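Local coordinates for protein periplasmic beta-glucosidase (Pseudomonas aeruginosa, PDB 6R5T) that probably hydrolyses terminal, non-reducing beta-D-glucosyl residues, releasing beta-D-glucose, as a periplasmic member of glycoside hydrolase family 3, at residues Ser106-Ile109 with Ser110-Glu113; Ala355-Val358 with Ala359-Gly362; Ala550-Phe554 with Gly555-Pro559. The protein carries 1 engineered substitution. All coordinates share one frame; numbering follows the deposited sequence.

Contact 1 of 3, residues Ser106-Ile109 with Ser110-Glu113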
loop_
_atom_site.group_PDB
_atom_site.type_symbol
_atom_site.label_atom_id
_atom_site.label_comp_id
_atom_site.label_asym_id
_atom_site.label_seq_id
_atom_site.Cartn_x
_atom_site.Cartn_y
_atom_site.Cartn_z
ATOM N N SER A 106 9.600 29.303 13.697
ATOM C CA SER A 106 10.579 28.208 13.882
ATOM C C SER A 106 11.614 28.304 12.756
ATOM O O SER A 106 12.812 28.154 13.036
ATOM C CB SER A 106 9.915 26.803 13.945
ATOM O OG SER A 106 9.442 26.408 12.679
ATOM N N ALA A 107 11.167 28.553 11.522
ATOM C CA ALA A 107 12.069 28.597 10.353
ATOM C C ALA A 107 12.966 29.842 10.445
ATOM O O ALA A 107 14.157 29.774 10.128
ATOM C CB ALA A 107 11.262 28.630 9.079
ATOM N N ARG A 108 12.382 30.952 10.824
ATOM C CA ARG A 108 13.138 32.242 10.923
ATOM C C ARG A 108 14.261 32.083 11.938
ATOM O O ARG A 108 15.426 32.452 11.642
ATOM C CB ARG A 108 12.228 33.402 11.313
ATOM C CG ARG A 108 12.972 34.734 11.435
ATOM C CD ARG A 108 13.024 35.506 10.117
ATOM N NE ARG A 108 13.777 34.911 9.013
ATOM C CZ ARG A 108 15.113 34.895 8.864
ATOM N NH1 ARG A 108 15.931 35.455 9.761
ATOM N NH2 ARG A 108 15.629 34.338 7.779
ATOM N N ILE A 109 13.953 31.589 13.120
ATOM C CA ILE A 109 14.969 31.403 14.169
ATOM C C ILE A 109 15.990 30.384 13.691
ATOM O O ILE A 109 17.210 30.535 13.957
ATOM C CB ILE A 109 14.313 30.982 15.491
ATOM C CG1 ILE A 109 13.437 32.112 16.033
ATOM C CG2 ILE A 109 15.328 30.481 16.477
ATOM C CD1 ILE A 109 14.189 33.302 16.521
ATOM N N SER A 110 15.552 29.309 13.041
ATOM C CA SER A 110 16.508 28.303 12.521
ATOM C C SER A 110 17.508 28.995 11.570
ATOM O O SER A 110 18.681 28.735 11.605
ATOM C CB SER A 110 15.774 27.210 11.747
ATOM O OG SER A 110 14.929 26.440 12.600
ATOM N N ALA A 111 16.990 29.818 10.683
ATOM C CA ALA A 111 17.817 30.508 9.663
ATOM C C ALA A 111 18.754 31.498 10.361
ATOM O O ALA A 111 19.939 31.556 10.004
ATOM C CB ALA A 111 16.940 31.218 8.687
ATOM N N LEU A 112 18.229 32.231 11.313
ATOM C CA LEU A 112 19.027 33.207 12.128
ATOM C C LEU A 112 20.186 32.454 12.765
ATOM O O LEU A 112 21.368 32.865 12.651
ATOM C CB LEU A 112 18.111 33.814 13.203
ATOM C CG LEU A 112 18.731 34.884 14.098
ATOM C CD1 LEU A 112 17.625 35.723 14.758
ATOM C CD2 LEU A 112 19.612 34.246 15.154
ATOM N N GLU A 113 19.914 31.331 13.440
ATOM C CA GLU A 113 20.968 30.580 14.137
ATOM C C GLU A 113 21.954 29.909 13.164
ATOM O O GLU A 113 23.150 29.859 13.439
ATOM C CB GLU A 113 20.392 29.528 15.075
ATOM C CG GLU A 113 19.647 30.106 16.268
ATOM C CD GLU A 113 19.245 29.044 17.239
ATOM O OE1 GLU A 113 19.330 27.800 16.872
ATOM O OE2 GLU A 113 18.859 29.406 18.375
#
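S110 folds back onto S106 in the middle of helix 100-116, an alpha-helix of the family 3 N-terminal domain, of the TIM-barrel clan. Backbone bonds from residue i+4 to i carry the turn: A111 N donates to A107 O at 2.9 Å, L112 N to R108 O at 2.8 Å and E113 N to I109 O at 2.9 Å.

To these S110 adds a hydroxyl bond. With chi1 at -66° its OG sits beside its own N and donates to S106 O at 2.8 Å, while S110 N reaches the same oxygen from the opposite face of the carbonyl plane. Serine thus suits a buried helix position, because the helix itself accepts its proton.

Side-chain contacts are sparser. R108, bent at chi2 and chi3, swings its guanidinium forward along the helix, so that NH2 lies 3.5 Å from A111 CB; NE and NH1 are hydrogen-bonded instead to A159 O and D169 O. The small A107 and A111 let Y160 of helix 146-161 pack close. One turn on from I109, the carboxylate of E113 is held by T86, H351 and the backbone N of R85, and its OE2 lies 4.2 Å from I109 CG2.

Contact 2 of 3, residues Ala355-Val358 with Ala359-Gly362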
loop_
_atom_site.group_PDB
_atom_site.type_symbol
_atom_site.label_atom_id
_atom_site.label_comp_id
_atom_site.label_asym_id
_atom_site.label_seq_id
_atom_site.Cartn_x
_atom_site.Cartn_y
_atom_site.Cartn_z
ATOM N N ALA A 355 11.434 28.550 21.358
ATOM C CA ALA A 355 11.257 27.070 21.295
ATOM C C ALA A 355 10.117 26.664 22.217
ATOM O O ALA A 355 9.338 25.770 21.856
ATOM C CB ALA A 355 12.517 26.345 21.675
ATOM N N ARG A 356 10.038 27.259 23.406
ATOM C CA ARG A 356 9.001 26.870 24.395
ATOM C C ARG A 356 7.637 27.301 23.857
ATOM O O ARG A 356 6.672 26.503 23.927
ATOM C CB ARG A 356 9.344 27.498 25.759
ATOM C CG ARG A 356 8.408 27.049 26.876
ATOM C CD ARG A 356 8.949 27.550 28.193
ATOM N NE ARG A 356 8.116 27.195 29.313
ATOM C CZ ARG A 356 8.521 27.263 30.572
ATOM N NH1 ARG A 356 9.757 27.639 30.828
ATOM N NH2 ARG A 356 7.703 26.940 31.557
ATOM N N GLU A 357 7.519 28.527 23.337
ATOM C CA GLU A 357 6.211 29.031 22.814
ATOM C C GLU A 357 5.767 28.185 21.616
ATOM O O GLU A 357 4.585 27.861 21.511
ATOM C CB GLU A 357 6.301 30.509 22.484
ATOM C CG GLU A 357 6.423 31.297 23.787
ATOM C CD GLU A 357 6.542 32.804 23.698
ATOM O OE1 GLU A 357 6.768 33.323 22.610
ATOM O OE2 GLU A 357 6.441 33.450 24.777
ATOM N N VAL A 358 6.680 27.875 20.717
ATOM C CA VAL A 358 6.319 27.086 19.516
ATOM C C VAL A 358 5.927 25.679 19.963
ATOM O O VAL A 358 4.916 25.136 19.471
ATOM C CB VAL A 358 7.473 27.081 18.499
ATOM C CG1 VAL A 358 7.291 25.979 17.471
ATOM C CG2 VAL A 358 7.615 28.450 17.814
ATOM N N ALA A 359 6.691 25.074 20.864
ATOM C CA ALA A 359 6.435 23.670 21.266
ATOM C C ALA A 359 5.087 23.549 21.982
ATOM O O ALA A 359 4.379 22.557 21.749
ATOM C CB ALA A 359 7.539 23.129 22.115
ATOM N N ARG A 360 4.636 24.596 22.663
ATOM C CA ARG A 360 3.301 24.501 23.305
ATOM C C ARG A 360 2.200 24.292 22.253
ATOM O O ARG A 360 1.202 23.647 22.592
ATOM C CB ARG A 360 2.956 25.808 24.046
ATOM C CG ARG A 360 3.701 26.066 25.341
ATOM C CD ARG A 360 3.399 27.535 25.731
ATOM N NE ARG A 360 4.187 27.878 26.906
ATOM C CZ ARG A 360 4.589 29.091 27.265
ATOM N NH1 ARG A 360 4.243 30.155 26.568
ATOM N NH2 ARG A 360 5.299 29.229 28.369
ATOM N N GLU A 361 2.340 24.895 21.074
ATOM C CA GLU A 361 1.276 24.974 20.074
ATOM C C GLU A 361 1.035 23.643 19.364
ATOM O O GLU A 361 -0.047 23.488 18.822
ATOM C CB GLU A 361 1.581 26.054 19.044
ATOM C CG GLU A 361 1.650 27.467 19.628
ATOM C CD GLU A 361 0.346 27.958 20.256
ATOM O OE1 GLU A 361 -0.739 27.445 19.856
ATOM O OE2 GLU A 361 0.415 28.797 21.189
ATOM N N GLY A 362 2.011 22.757 19.385
ATOM C CA GLY A 362 1.975 21.485 18.638
ATOM C C GLY A 362 1.396 20.345 19.471
ATOM O O GLY A 362 1.094 19.264 18.902
HETATM O O HOH W 1 2.609 29.508 22.279
#
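E357 O and E361 OE2 are joined through one water, which donates to both, at 2.7 Å from E357 O and 2.6 Å from E361 OE2. Glutamate suits position 361 because its chain, bent at chi2 (-62°), folds back beside the preceding turn, while its other oxygen, OE1, forms a salt bridge with K678.

The backbone bonds change character along the helix. A359 N donates to A355 O at 2.9 Å and R360 N to R356 O at 3.1 Å, both with i+4 to i spacing. E361 N instead reaches V358 O, a tighter i+3 to i step, and comes from above that carbonyl's plane.

R356 and R360 have long, extended side chains that cross at an angle, R356 NE 3.6 Å from R360 NH2, with the guanidinium planes 68° apart. The two guanidinium groups gather round the carboxylate of D551, which probably favours their closeness. E357 runs alongside R360, its CG 3.7 Å from R360 NH1, but its OE1 pairs with R105. V358 packs on F88 and V102, and the small A359 on A548.

A buried side of A355, V358, A359 and G362, set against a charged side paired with neighbouring parts of the fold, is characteristic of an amphipathic helix, here 352-362, between helices 100-116 and 545-553.

Contact 3 of 3, residues Ala550-Phe554 with Gly555-Pro559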
loop_
_atom_site.group_PDB
_atom_site.type_symbol
_atom_site.label_atom_id
_atom_site.label_comp_id
_atom_site.label_asym_id
_atom_site.label_seq_id
_atom_site.Cartn_x
_atom_site.Cartn_y
_atom_site.Cartn_z
ATOM N N ALA A 550 5.106 20.475 30.461
ATOM C CA ALA A 550 4.645 20.860 31.798
ATOM C C ALA A 550 3.677 22.041 31.730
ATOM O O ALA A 550 2.710 22.021 32.485
ATOM C CB ALA A 550 5.821 21.134 32.692
ATOM N N ASP A 551 3.887 23.026 30.864
ATOM C CA ASP A 551 2.975 24.164 30.701
ATOM C C ASP A 551 1.575 23.647 30.388
ATOM O O ASP A 551 0.614 24.179 30.945
ATOM C CB ASP A 551 3.468 25.097 29.604
ATOM C CG ASP A 551 4.707 25.908 29.965
ATOM O OD1 ASP A 551 5.030 26.007 31.203
ATOM O OD2 ASP A 551 5.362 26.374 29.008
ATOM N N VAL A 552 1.442 22.636 29.526
ATOM C CA VAL A 552 0.116 22.102 29.178
ATOM C C VAL A 552 -0.405 21.273 30.325
ATOM O O VAL A 552 -1.577 21.457 30.673
ATOM C CB VAL A 552 0.178 21.300 27.871
ATOM C CG1 VAL A 552 -0.997 20.337 27.761
ATOM C CG2 VAL A 552 0.255 22.305 26.750
ATOM N N LEU A 553 0.397 20.398 30.903
ATOM C CA LEU A 553 -0.088 19.480 31.951
ATOM C C LEU A 553 -0.606 20.244 33.174
ATOM O O LEU A 553 -1.605 19.796 33.761
ATOM C CB LEU A 553 1.018 18.505 32.364
ATOM C CG LEU A 553 1.362 17.455 31.303
ATOM C CD1 LEU A 553 2.595 16.702 31.734
ATOM C CD2 LEU A 553 0.187 16.513 31.012
ATOM N N PHE A 554 -0.049 21.407 33.469
ATOM C CA PHE A 554 -0.478 22.179 34.660
ATOM C C PHE A 554 -1.416 23.325 34.285
ATOM O O PHE A 554 -1.873 24.065 35.193
ATOM C CB PHE A 554 0.763 22.623 35.435
ATOM C CG PHE A 554 1.481 21.508 36.123
ATOM C CD1 PHE A 554 0.852 20.738 37.077
ATOM C CD2 PHE A 554 2.795 21.233 35.827
ATOM C CE1 PHE A 554 1.502 19.702 37.720
ATOM C CE2 PHE A 554 3.449 20.209 36.483
ATOM C CZ PHE A 554 2.798 19.420 37.401
ATOM N N GLY A 555 -1.799 23.422 33.023
ATOM C CA GLY A 555 -2.860 24.341 32.551
ATOM C C GLY A 555 -2.404 25.763 32.380
ATOM O O GLY A 555 -3.258 26.631 32.164
ATOM N N GLU A 556 -1.108 25.983 32.281
ATOM C CA GLU A 556 -0.568 27.300 31.892
ATOM C C GLU A 556 -0.898 27.518 30.422
ATOM O O GLU A 556 -1.043 28.645 30.018
ATOM C CB GLU A 556 0.936 27.417 32.111
ATOM C CG GLU A 556 1.441 26.872 33.434
ATOM C CD GLU A 556 1.213 27.756 34.649
ATOM O OE1 GLU A 556 1.658 27.353 35.753
ATOM O OE2 GLU A 556 0.599 28.840 34.495
ATOM N N HIS A 557 -0.940 26.455 29.625
ATOM C CA HIS A 557 -1.312 26.544 28.199
ATOM C C HIS A 557 -2.451 25.544 28.009
ATOM O O HIS A 557 -2.323 24.416 28.518
ATOM C CB HIS A 557 -0.121 26.258 27.273
ATOM C CG HIS A 557 -0.499 26.305 25.827
ATOM N ND1 HIS A 557 -0.482 27.487 25.101
ATOM C CD2 HIS A 557 -0.896 25.341 24.964
ATOM C CE1 HIS A 557 -0.871 27.256 23.851
ATOM N NE2 HIS A 557 -1.148 25.936 23.730
ATOM N N ASN A 558 -3.518 25.958 27.369
ATOM C CA ASN A 558 -4.637 25.068 27.032
ATOM C C ASN A 558 -4.271 24.356 25.725
ATOM O O ASN A 558 -4.163 24.985 24.697
ATOM C CB ASN A 558 -5.919 25.870 26.892
ATOM C CG ASN A 558 -7.140 25.020 26.848
ATOM O OD1 ASN A 558 -7.047 23.818 26.600
ATOM N ND2 ASN A 558 -8.316 25.650 26.976
ATOM N N PRO A 559 -4.179 23.017 25.701
ATOM C CA PRO A 559 -3.777 22.360 24.454
ATOM C C PRO A 559 -4.644 22.787 23.261
ATOM O O PRO A 559 -5.893 22.814 23.313
ATOM C CB PRO A 559 -3.879 20.881 24.756
ATOM C CG PRO A 559 -4.448 20.734 26.131
ATOM C CD PRO A 559 -4.459 22.089 26.798
#
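The imidazole of H557 meets V552 at its edge: V552 CG2 lies near the ring plane, 3.7 Å from H557 CD2. Both residues belong to the Schellman motif that ends helix 545-553 in the family 3 C-terminal domain, and to the chain leaving it. With H557 CG anti to its backbone N (chi1 178°), the ring crosses the valine at an angle and reaches R360 and E361 of helix 352-362, while its NE2 makes a weak hydrogen bond to S560 OG. The proline ring of P559 touches the other branch of the valine, CG to V552 CG1 at 3.8 Å. A beta-branched residue suits this place, since its two methyls serve two different rings.

G555 takes the positive phi (80°) that turns the chain out of the helix, a value glycine adopts readily. Two bonds lead back into the last turn: G555 N to V552 O at 3.1 Å and, weakly, E556 N to D551 O at 2.8 Å. D551 O also receives H557 N at 3.1 Å. H557 N and G555 N each approach from above the plane of the carbonyl they bind, as the chain wraps over the end of the helix.

E556 lays its CB 3.5 Å from D551 O before its carboxylate turns outward to K377. F554 directs its ring away from the turn, among L414, A417 and V418 of helix 410-418. Buried H557 O has no conventional hydrogen-bond partner, but the CA-H of V552 points almost straight at it, with V552 CA 3.4 Å from H557 O.

Overall arrangement
The three contacts follow one another along the chain. Contact 1 belongs to helix 100-116 of the N-terminal domain, contact 2 to helix 352-362, and contact 3 to the end of helix 545-553 in the C-terminal domain. Centres of contacts 1 and 2 are about 14 Å apart, of 2 and 3 about 11 Å, and of 1 and 3 about 25 Å. Contacts 2 and 3 touch directly, chiefly by the salt bridges of R356 and R360 to D551. Contacts 1 and 2 do not touch, but E357 pairs with R105 and V358 packs on V102, both of helix 100-116. Helix 352-362 therefore joins the two domains, away from the glycan pocket and the magnesium site.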